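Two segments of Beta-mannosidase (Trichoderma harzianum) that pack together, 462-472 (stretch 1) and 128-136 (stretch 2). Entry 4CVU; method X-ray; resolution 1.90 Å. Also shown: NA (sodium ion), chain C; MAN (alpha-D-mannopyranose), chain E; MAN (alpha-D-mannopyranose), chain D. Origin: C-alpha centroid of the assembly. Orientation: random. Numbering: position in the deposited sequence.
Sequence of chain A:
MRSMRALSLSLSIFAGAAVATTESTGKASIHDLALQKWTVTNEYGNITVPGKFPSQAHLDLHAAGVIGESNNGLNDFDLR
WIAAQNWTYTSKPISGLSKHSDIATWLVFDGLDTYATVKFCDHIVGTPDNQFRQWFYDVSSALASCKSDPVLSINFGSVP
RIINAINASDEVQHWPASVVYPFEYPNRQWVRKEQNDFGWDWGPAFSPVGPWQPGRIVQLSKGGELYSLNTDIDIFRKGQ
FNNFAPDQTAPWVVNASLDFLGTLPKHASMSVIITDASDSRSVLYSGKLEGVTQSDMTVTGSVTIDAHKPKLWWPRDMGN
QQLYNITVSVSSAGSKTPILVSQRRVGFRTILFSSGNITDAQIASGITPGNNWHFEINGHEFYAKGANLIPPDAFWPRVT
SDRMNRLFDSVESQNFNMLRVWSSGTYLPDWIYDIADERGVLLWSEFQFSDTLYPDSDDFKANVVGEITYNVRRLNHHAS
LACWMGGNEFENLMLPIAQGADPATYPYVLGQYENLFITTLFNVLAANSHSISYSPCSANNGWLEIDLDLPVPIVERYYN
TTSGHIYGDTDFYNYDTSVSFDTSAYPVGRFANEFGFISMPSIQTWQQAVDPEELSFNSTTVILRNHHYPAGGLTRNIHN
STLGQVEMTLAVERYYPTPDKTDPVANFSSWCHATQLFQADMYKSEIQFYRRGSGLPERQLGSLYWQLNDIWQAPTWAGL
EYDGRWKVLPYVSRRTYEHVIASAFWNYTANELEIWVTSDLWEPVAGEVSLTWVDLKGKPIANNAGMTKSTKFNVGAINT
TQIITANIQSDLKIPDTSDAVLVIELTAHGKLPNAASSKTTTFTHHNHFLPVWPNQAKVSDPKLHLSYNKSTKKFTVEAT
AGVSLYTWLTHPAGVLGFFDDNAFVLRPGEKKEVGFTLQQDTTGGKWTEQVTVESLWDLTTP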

ATOM      1  N   ALA A 462      37.697  25.138 -10.746  1.00 44.46           N
ATOM      2  CA  ALA A 462      37.245  25.696 -12.028  1.00 45.00           C
ATOM      3  C   ALA A 462      35.761  25.331 -12.262  1.00 41.72           C
ATOM      4  O   ALA A 462      34.980  26.166 -12.678  1.00 40.41           O
ATOM      5  CB  ALA A 462      38.113  25.211 -13.175  1.00 46.33           C
ATOM      6  N   ASN A 463      35.396  24.089 -11.936  1.00 41.02           N
ATOM      7  CA  ASN A 463      34.017  23.614 -12.082  1.00 41.59           C
ATOM      8  C   ASN A 463      33.084  24.398 -11.147  1.00 39.29           C
ATOM      9  O   ASN A 463      32.078  24.919 -11.574  1.00 39.12           O
ATOM     10  CB  ASN A 463      33.923  22.097 -11.794  1.00 41.18           C
ATOM     11  CG  ASN A 463      32.656  21.461 -12.351  1.00 39.92           C
ATOM     12  OD1 ASN A 463      31.823  22.118 -12.938  1.00 41.94           O
ATOM     13  ND2 ASN A 463      32.510  20.165 -12.147  1.00 42.22           N
ATOM     14  N   VAL A 464      33.482  24.528  -9.889  1.00 39.42           N
ATOM     15  CA  VAL A 464      32.712  25.316  -8.913  1.00 39.25           C
ATOM     16  C   VAL A 464      32.502  26.745  -9.409  1.00 39.04           C
ATOM     17  O   VAL A 464      31.404  27.305  -9.322  1.00 37.75           O
ATOM     18  CB  VAL A 464      33.406  25.326  -7.523  1.00 38.21           C
ATOM     19  CG1 VAL A 464      32.785  26.379  -6.632  1.00 40.50           C
ATOM     20  CG2 VAL A 464      33.283  23.961  -6.849  1.00 39.40           C
ATOM     21  N   VAL A 465      33.570  27.361  -9.936  1.00 40.30           N
ATOM     22  CA  VAL A 465      33.490  28.741 -10.422  1.00 39.89           C
ATOM     23  C   VAL A 465      32.493  28.851 -11.575  1.00 39.73           C
ATOM     24  O   VAL A 465      31.738  29.812 -11.650  1.00 40.44           O
ATOM     25  CB  VAL A 465      34.903  29.273 -10.827  1.00 43.69           C
ATOM     26  CG1 VAL A 465      34.790  30.510 -11.688  1.00 43.30           C
ATOM     27  CG2 VAL A 465      35.752  29.539  -9.574  1.00 43.55           C
ATOM     28  N   GLY A 466      32.446  27.852 -12.450  1.00 40.49           N
ATOM     29  CA  GLY A 466      31.405  27.837 -13.490  1.00 41.79           C
ATOM     30  C   GLY A 466      30.032  27.898 -12.812  1.00 41.63           C
ATOM     31  O   GLY A 466      29.162  28.675 -13.201  1.00 40.88           O
ATOM     32  N   GLU A 467      29.907  27.111 -11.755  1.00 40.40           N
ATOM     33  CA  GLU A 467      28.653  26.984 -10.989  1.00 42.39           C
ATOM     34  C   GLU A 467      28.308  28.249 -10.244  1.00 40.10           C
ATOM     35  O   GLU A 467      27.200  28.754 -10.390  1.00 40.09           O
ATOM     36  CB  GLU A 467      28.747  25.773 -10.053  1.00 40.73           C
ATOM     37  CG  GLU A 467      27.970  25.831  -8.764  1.00 40.27           C
ATOM     38  CD  GLU A 467      28.222  24.606  -7.928  1.00 39.22           C
ATOM     39  OE1 GLU A 467      28.907  23.686  -8.411  1.00 38.76           O
ATOM     40  OE2 GLU A 467      27.735  24.558  -6.777  1.00 39.77           O
ATOM     41  N   ILE A 468      29.232  28.772  -9.434  1.00 40.24           N
ATOM     42  CA  ILE A 468      28.924  29.980  -8.688  1.00 39.76           C
ATOM     43  C   ILE A 468      28.623  31.166  -9.610  1.00 41.41           C
ATOM     44  O   ILE A 468      27.706  31.922  -9.337  1.00 40.94           O
ATOM     45  CB  ILE A 468      30.042  30.381  -7.708  1.00 40.02           C
ATOM     46  CG1 ILE A 468      30.380  29.226  -6.770  1.00 40.10           C
ATOM     47  CG2 ILE A 468      29.623  31.580  -6.903  1.00 40.18           C
ATOM     48  CD1 ILE A 468      29.195  28.662  -6.030  1.00 40.99           C
ATOM     49  N   THR A 469      29.389  31.305 -10.694  1.00 41.76           N
ATOM     50  CA  THR A 469      29.216  32.416 -11.631  1.00 42.43           C
ATOM     51  C   THR A 469      27.864  32.371 -12.367  1.00 42.24           C
ATOM     52  O   THR A 469      27.147  33.372 -12.449  1.00 41.82           O
ATOM     53  CB  THR A 469      30.366  32.437 -12.686  1.00 43.93           C
ATOM     54  OG1 THR A 469      31.642  32.545 -12.024  1.00 42.44           O
ATOM     55  CG2 THR A 469      30.185  33.604 -13.627  1.00 44.88           C
ATOM     56  N   TYR A 470      27.506  31.203 -12.873  1.00 42.59           N
ATOM     57  CA  TYR A 470      26.211  31.027 -13.542  1.00 43.09           C
ATOM     58  C   TYR A 470      25.005  31.327 -12.605  1.00 42.25           C
ATOM     59  O   TYR A 470      24.120  32.108 -12.923  1.00 39.52           O
ATOM     60  CB  TYR A 470      26.083  29.604 -14.073  1.00 43.48           C
ATOM     61  CG  TYR A 470      24.699  29.314 -14.625  1.00 44.27           C
ATOM     62  CD1 TYR A 470      24.237  29.989 -15.743  1.00 44.66           C
ATOM     63  CD2 TYR A 470      23.842  28.397 -14.006  1.00 43.43           C
ATOM     64  CE1 TYR A 470      22.976  29.754 -16.254  1.00 44.70           C
ATOM     65  CE2 TYR A 470      22.570  28.138 -14.510  1.00 43.02           C
ATOM     66  CZ  TYR A 470      22.137  28.815 -15.632  1.00 44.95           C
ATOM     67  OH  TYR A 470      20.888  28.588 -16.156  1.00 43.36           O
ATOM     68  N   ASN A 471      24.987  30.690 -11.438  1.00 42.85           N
ATOM     69  CA  ASN A 471      23.839  30.841 -10.534  1.00 41.43           C
ATOM     70  C   ASN A 471      23.745  32.210  -9.844  1.00 40.89           C
ATOM     71  O   ASN A 471      22.638  32.750  -9.741  1.00 39.17           O
ATOM     72  CB  ASN A 471      23.812  29.710  -9.546  1.00 40.33           C
ATOM     73  CG  ASN A 471      23.424  28.407 -10.201  1.00 39.77           C
ATOM     74  OD1 ASN A 471      22.276  28.219 -10.604  1.00 39.69           O
ATOM     75  ND2 ASN A 471      24.394  27.496 -10.328  1.00 40.77           N
ATOM     76  N   VAL A 472      24.875  32.782  -9.406  1.00 40.88           N
ATOM     77  CA  VAL A 472      24.884  34.161  -8.857  1.00 41.10           C
ATOM     78  C   VAL A 472      24.347  35.167  -9.885  1.00 42.43           C
ATOM     79  O   VAL A 472      23.497  36.017  -9.554  1.00 41.87           O
ATOM     80  CB  VAL A 472      26.276  34.597  -8.358  1.00 42.81           C
ATOM     81  CG1 VAL A 472      26.355  36.112  -8.223  1.00 44.59           C
ATOM     82  CG2 VAL A 472      26.603  33.961  -7.012  1.00 41.65           C
TER
HETATM   83 NA    NA C1026      35.596  19.166 -14.623  1.00 48.11          NA
HETATM   84  C1  MAN E  11      33.156  31.576 -18.873  1.00 50.78           C
HETATM   85  C2  MAN E  11      32.136  30.530 -19.293  1.00 51.48           C
HETATM   86  C3  MAN E  11      30.982  30.504 -18.295  1.00 50.78           C
HETATM   87  C4  MAN E  11      31.493  30.276 -16.882  1.00 50.84           C
HETATM   88  C5  MAN E  11      32.613  31.268 -16.558  1.00 52.18           C
HETATM   89  C6  MAN E  11      33.313  30.965 -15.241  1.00 51.37           C
HETATM   90  O2  MAN E  11      32.762  29.275 -19.301  1.00 51.00           O
HETATM   91  O3  MAN E  11      30.072  29.513 -18.671  1.00 51.31           O
HETATM   92  O4  MAN E  11      30.415  30.500 -15.979  1.00 51.09           O
HETATM   93  O5  MAN E  11      33.619  31.295 -17.567  1.00 52.76           O
HETATM   94  O6  MAN E  11      34.199  32.036 -14.913  1.00 49.86           O
HETATM   95  C1  MAN D   6      38.414  13.824 -13.594  1.00 58.95           C
HETATM   96  C2  MAN D   6      38.105  14.409 -12.218  1.00 61.67           C
HETATM   97  C3  MAN D   6      36.593  14.595 -12.059  1.00 61.06           C
HETATM   98  C4  MAN D   6      36.026  15.406 -13.230  1.00 60.45           C
HETATM   99  C5  MAN D   6      36.400  14.723 -14.551  1.00 61.52           C
HETATM  100  C6  MAN D   6      35.930  15.492 -15.787  1.00 62.79           C
HETATM  101  O2  MAN D   6      38.745  15.662 -12.056  1.00 62.78           O
HETATM  102  O3  MAN D   6      36.350  15.248 -10.843  1.00 57.99           O
HETATM  103  O4  MAN D   6      34.632  15.529 -13.121  1.00 52.76           O
HETATM  104  O5  MAN D   6      37.807  14.588 -14.622  1.00 59.15           O
HETATM  105  O6  MAN D   6      36.035  14.695 -16.947  1.00 64.09           O
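Stretch 2, residues 128-136: PDNQFRQWF

The most unusual feature of this contact is an arginine laid flat on a glycine. The guanidinium of Arg 133 covers Gly 466 with one face, its NE 3.5 Å from Gly 466 CA, and an ideal CB on that glycine would lie 2.2 Å from Arg 133 CZ, a clash. The bare helix surface is therefore a condition of the fit. Beyond it, Arg 133 NH1 donates to Asn 463 OD1 at 3.0 Å, with the acceptor near the guanidinium plane, while water 2 accepts from Arg 133 NE at 3.0 Å and donates to Gly 466 O at 2.7 Å.

Stretch 1 is helical throughout. Stretch 2 has no regular structure until the strand that starts at Trp 135; a type I beta turn from Asn 130 to Arg 133 brings it against the helix. The two run in the same general sense, Asn 130 beside Asn 463 (CA to CA 7.3 Å) and Arg 133 beside Glu 467 (CA to CA 5.4 Å), so three residues of loop match one turn of helix. The turn's backbone closure, Arg 133 N to Asn 130 O at 3.5 Å, is weak, but side chains support it: Asn 130 OD1 accepts from Phe 132 N at 2.7 Å, and Trp 135 NE1 donates to Asn 130 O at 3.2 Å.

Asn 130 thus does two jobs. With its OD1 spent inside the turn, its ND2 faces the helix and donates to both Asn 463 OD1 at 3.0 Å and Glu 467 OE1 at 3.1 Å, acceptors one helical turn apart. Asn 463 is equally economical: its OD1 receives Asn 130 and Arg 133, while its ND2 donates to Asp 129 O at 3.1 Å. The carboxylate of Asp 129 also serves a second site: its OD2 binds the sodium ion at 2.6 Å and accepts a hydrogen bond from O4 of the chain D mannose at 2.7 Å.

Farther along the helix, Asn 471 ND2 reaches Phe 132 O at 2.7 Å and also donates to Glu 467 O at 3.1 Å, tying the turn's carbonyl to the helix backbone. The Phe 132 ring comes close to the Glu 467 carboxylate, CD2 to OE2 3.3 Å. Tyr 470, chi1 t, points toward the loop and receives Gln 134 over one face, the CB of Gln 134 lying 3.8 Å from the centroid of the Tyr 470 ring, a CH-pi contact. The rule is spare: amide and carboxylate side chains hold the turn, glycine admits the arginine, and Tyr 470 gives Gln 134 a ring face to lie on.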

ATOM      1  N   PRO A 128      29.540  16.890 -19.768  1.00 47.22           N
ATOM      2  CA  PRO A 128      29.143  17.694 -18.606  1.00 47.00           C
ATOM      3  C   PRO A 128      29.351  16.975 -17.271  1.00 45.47           C
ATOM      4  O   PRO A 128      29.135  15.757 -17.172  1.00 45.83           O
ATOM      5  CB  PRO A 128      27.644  17.971 -18.827  1.00 46.65           C
ATOM      6  CG  PRO A 128      27.256  17.373 -20.129  1.00 47.56           C
ATOM      7  CD  PRO A 128      28.473  16.788 -20.783  1.00 46.94           C
ATOM      8  N   ASP A 129      29.762  17.715 -16.250  1.00 45.15           N
ATOM      9  CA  ASP A 129      29.926  17.135 -14.916  1.00 44.56           C
ATOM     10  C   ASP A 129      29.519  18.064 -13.776  1.00 42.68           C
ATOM     11  O   ASP A 129      30.192  18.139 -12.757  1.00 42.11           O
ATOM     12  CB  ASP A 129      31.367  16.687 -14.732  1.00 46.40           C
ATOM     13  CG  ASP A 129      32.360  17.840 -14.841  1.00 47.95           C
ATOM     14  OD1 ASP A 129      31.977  18.958 -15.261  1.00 44.57           O
ATOM     15  OD2 ASP A 129      33.524  17.603 -14.478  1.00 50.18           O
ATOM     16  N   ASN A 130      28.414  18.773 -13.963  1.00 41.66           N
ATOM     17  CA  ASN A 130      27.888  19.663 -12.926  1.00 42.29           C
ATOM     18  C   ASN A 130      26.400  19.836 -13.076  1.00 39.20           C
ATOM     19  O   ASN A 130      25.916  20.415 -14.048  1.00 40.47           O
ATOM     20  CB  ASN A 130      28.592  21.036 -12.956  1.00 41.43           C
ATOM     21  CG  ASN A 130      28.374  21.837 -11.670  1.00 42.03           C
ATOM     22  OD1 ASN A 130      27.261  21.893 -11.128  1.00 43.17           O
ATOM     23  ND2 ASN A 130      29.420  22.488 -11.194  1.00 42.17           N
ATOM     24  N   GLN A 131      25.663  19.343 -12.093  1.00 39.60           N
ATOM     25  CA  GLN A 131      24.222  19.501 -12.067  1.00 39.21           C
ATOM     26  C   GLN A 131      23.798  20.963 -12.136  1.00 39.33           C
ATOM     27  O   GLN A 131      22.763  21.266 -12.685  1.00 38.97           O
ATOM     28  CB  GLN A 131      23.662  18.891 -10.765  1.00 38.82           C
ATOM     29  CG  GLN A 131      22.162  18.937 -10.656  1.00 38.52           C
ATOM     30  CD  GLN A 131      21.573  18.237  -9.413  1.00 36.26           C
ATOM     31  OE1 GLN A 131      22.259  17.644  -8.572  1.00 36.19           O
ATOM     32  NE2 GLN A 131      20.288  18.374  -9.283  1.00 37.77           N
ATOM     33  N   PHE A 132      24.597  21.851 -11.538  1.00 38.73           N
ATOM     34  CA  PHE A 132      24.224  23.237 -11.290  1.00 38.18           C
ATOM     35  C   PHE A 132      24.679  24.234 -12.388  1.00 40.88           C
ATOM     36  O   PHE A 132      24.653  25.450 -12.139  1.00 39.89           O
ATOM     37  CB  PHE A 132      24.831  23.677  -9.941  1.00 37.52           C
ATOM     38  CG  PHE A 132      24.597  22.698  -8.826  1.00 38.63           C
ATOM     39  CD1 PHE A 132      23.331  22.202  -8.589  1.00 38.25           C
ATOM     40  CD2 PHE A 132      25.635  22.309  -8.001  1.00 40.05           C
ATOM     41  CE1 PHE A 132      23.117  21.284  -7.559  1.00 40.24           C
ATOM     42  CE2 PHE A 132      25.432  21.399  -6.963  1.00 40.97           C
ATOM     43  CZ  PHE A 132      24.170  20.901  -6.728  1.00 39.29           C
ATOM     44  N   ARG A 133      25.056  23.728 -13.578  1.00 41.19           N
ATOM     45  CA  ARG A 133      25.556  24.561 -14.694  1.00 41.87           C
ATOM     46  C   ARG A 133      24.727  24.448 -15.963  1.00 42.43           C
ATOM     47  O   ARG A 133      24.177  23.394 -16.272  1.00 40.16           O
ATOM     48  CB  ARG A 133      27.018  24.226 -15.040  1.00 41.25           C
ATOM     49  CG  ARG A 133      28.008  24.803 -14.054  1.00 40.70           C
ATOM     50  CD  ARG A 133      29.429  24.408 -14.330  1.00 42.00           C
ATOM     51  NE  ARG A 133      30.068  25.179 -15.410  1.00 40.83           N
ATOM     52  CZ  ARG A 133      31.290  24.943 -15.868  1.00 41.32           C
ATOM     53  NH1 ARG A 133      32.018  23.959 -15.349  1.00 42.41           N
ATOM     54  NH2 ARG A 133      31.798  25.688 -16.850  1.00 41.81           N
ATOM     55  N   GLN A 134      24.663  25.571 -16.689  1.00 42.52           N
ATOM     56  CA  GLN A 134      24.106  25.607 -18.025  1.00 43.63           C
ATOM     57  C   GLN A 134      25.238  25.226 -18.964  1.00 46.85           C
ATOM     58  O   GLN A 134      26.327  25.840 -18.921  1.00 47.45           O
ATOM     59  CB  GLN A 134      23.632  27.016 -18.354  1.00 46.29           C
ATOM     60  CG  GLN A 134      23.050  27.217 -19.746  1.00 46.90           C
ATOM     61  CD  GLN A 134      22.553  28.641 -19.933  1.00 47.10           C
ATOM     62  OE1 GLN A 134      23.303  29.597 -19.706  1.00 46.94           O
ATOM     63  NE2 GLN A 134      21.300  28.795 -20.374  1.00 45.23           N
ATOM     64  N   TRP A 135      24.998  24.213 -19.795  1.00 46.05           N
ATOM     65  CA  TRP A 135      26.008  23.760 -20.739  1.00 48.83           C
ATOM     66  C   TRP A 135      25.546  24.078 -22.150  1.00 49.56           C
ATOM     67  O   TRP A 135      24.362  23.965 -22.453  1.00 48.53           O
ATOM     68  CB  TRP A 135      26.244  22.246 -20.586  1.00 48.38           C
ATOM     69  CG  TRP A 135      26.725  21.806 -19.210  1.00 45.68           C
ATOM     70  CD1 TRP A 135      25.968  21.211 -18.224  1.00 46.22           C
ATOM     71  CD2 TRP A 135      28.058  21.891 -18.681  1.00 46.41           C
ATOM     72  NE1 TRP A 135      26.749  20.934 -17.129  1.00 44.56           N
ATOM     73  CE2 TRP A 135      28.033  21.343 -17.381  1.00 45.69           C
ATOM     74  CE3 TRP A 135      29.278  22.357 -19.185  1.00 47.22           C
ATOM     75  CZ2 TRP A 135      29.172  21.275 -16.577  1.00 46.19           C
ATOM     76  CZ3 TRP A 135      30.403  22.275 -18.379  1.00 48.34           C
ATOM     77  CH2 TRP A 135      30.343  21.742 -17.095  1.00 47.55           C
ATOM     78  N   PHE A 136      26.489  24.469 -23.011  1.00 50.92           N
ATOM     79  CA  PHE A 136      26.205  24.710 -24.427  1.00 50.89           C
ATOM     80  C   PHE A 136      27.349  24.225 -25.333  1.00 52.66           C
ATOM     81  O   PHE A 136      28.516  24.381 -25.014  1.00 49.22           O
ATOM     82  CB  PHE A 136      25.932  26.182 -24.684  1.00 52.66           C
ATOM     83  CG  PHE A 136      26.905  27.100 -24.003  1.00 51.83           C
ATOM     84  CD1 PHE A 136      26.694  27.496 -22.698  1.00 53.43           C
ATOM     85  CD2 PHE A 136      28.027  27.543 -24.660  1.00 53.52           C
ATOM     86  CE1 PHE A 136      27.577  28.330 -22.060  1.00 53.33           C
ATOM     87  CE2 PHE A 136      28.924  28.374 -24.026  1.00 55.62           C
ATOM     88  CZ  PHE A 136      28.693  28.765 -22.717  1.00 54.10           C
TER
HETATM   89  O   HOH W   1      21.322  25.564 -11.486  1.00 39.31           O
HETATM   90  O   HOH W   2      29.171  28.028 -15.862  1.00 42.62           O
HETATM   91  O   HOH W   3      34.838  18.736 -16.601  1.00 45.95           O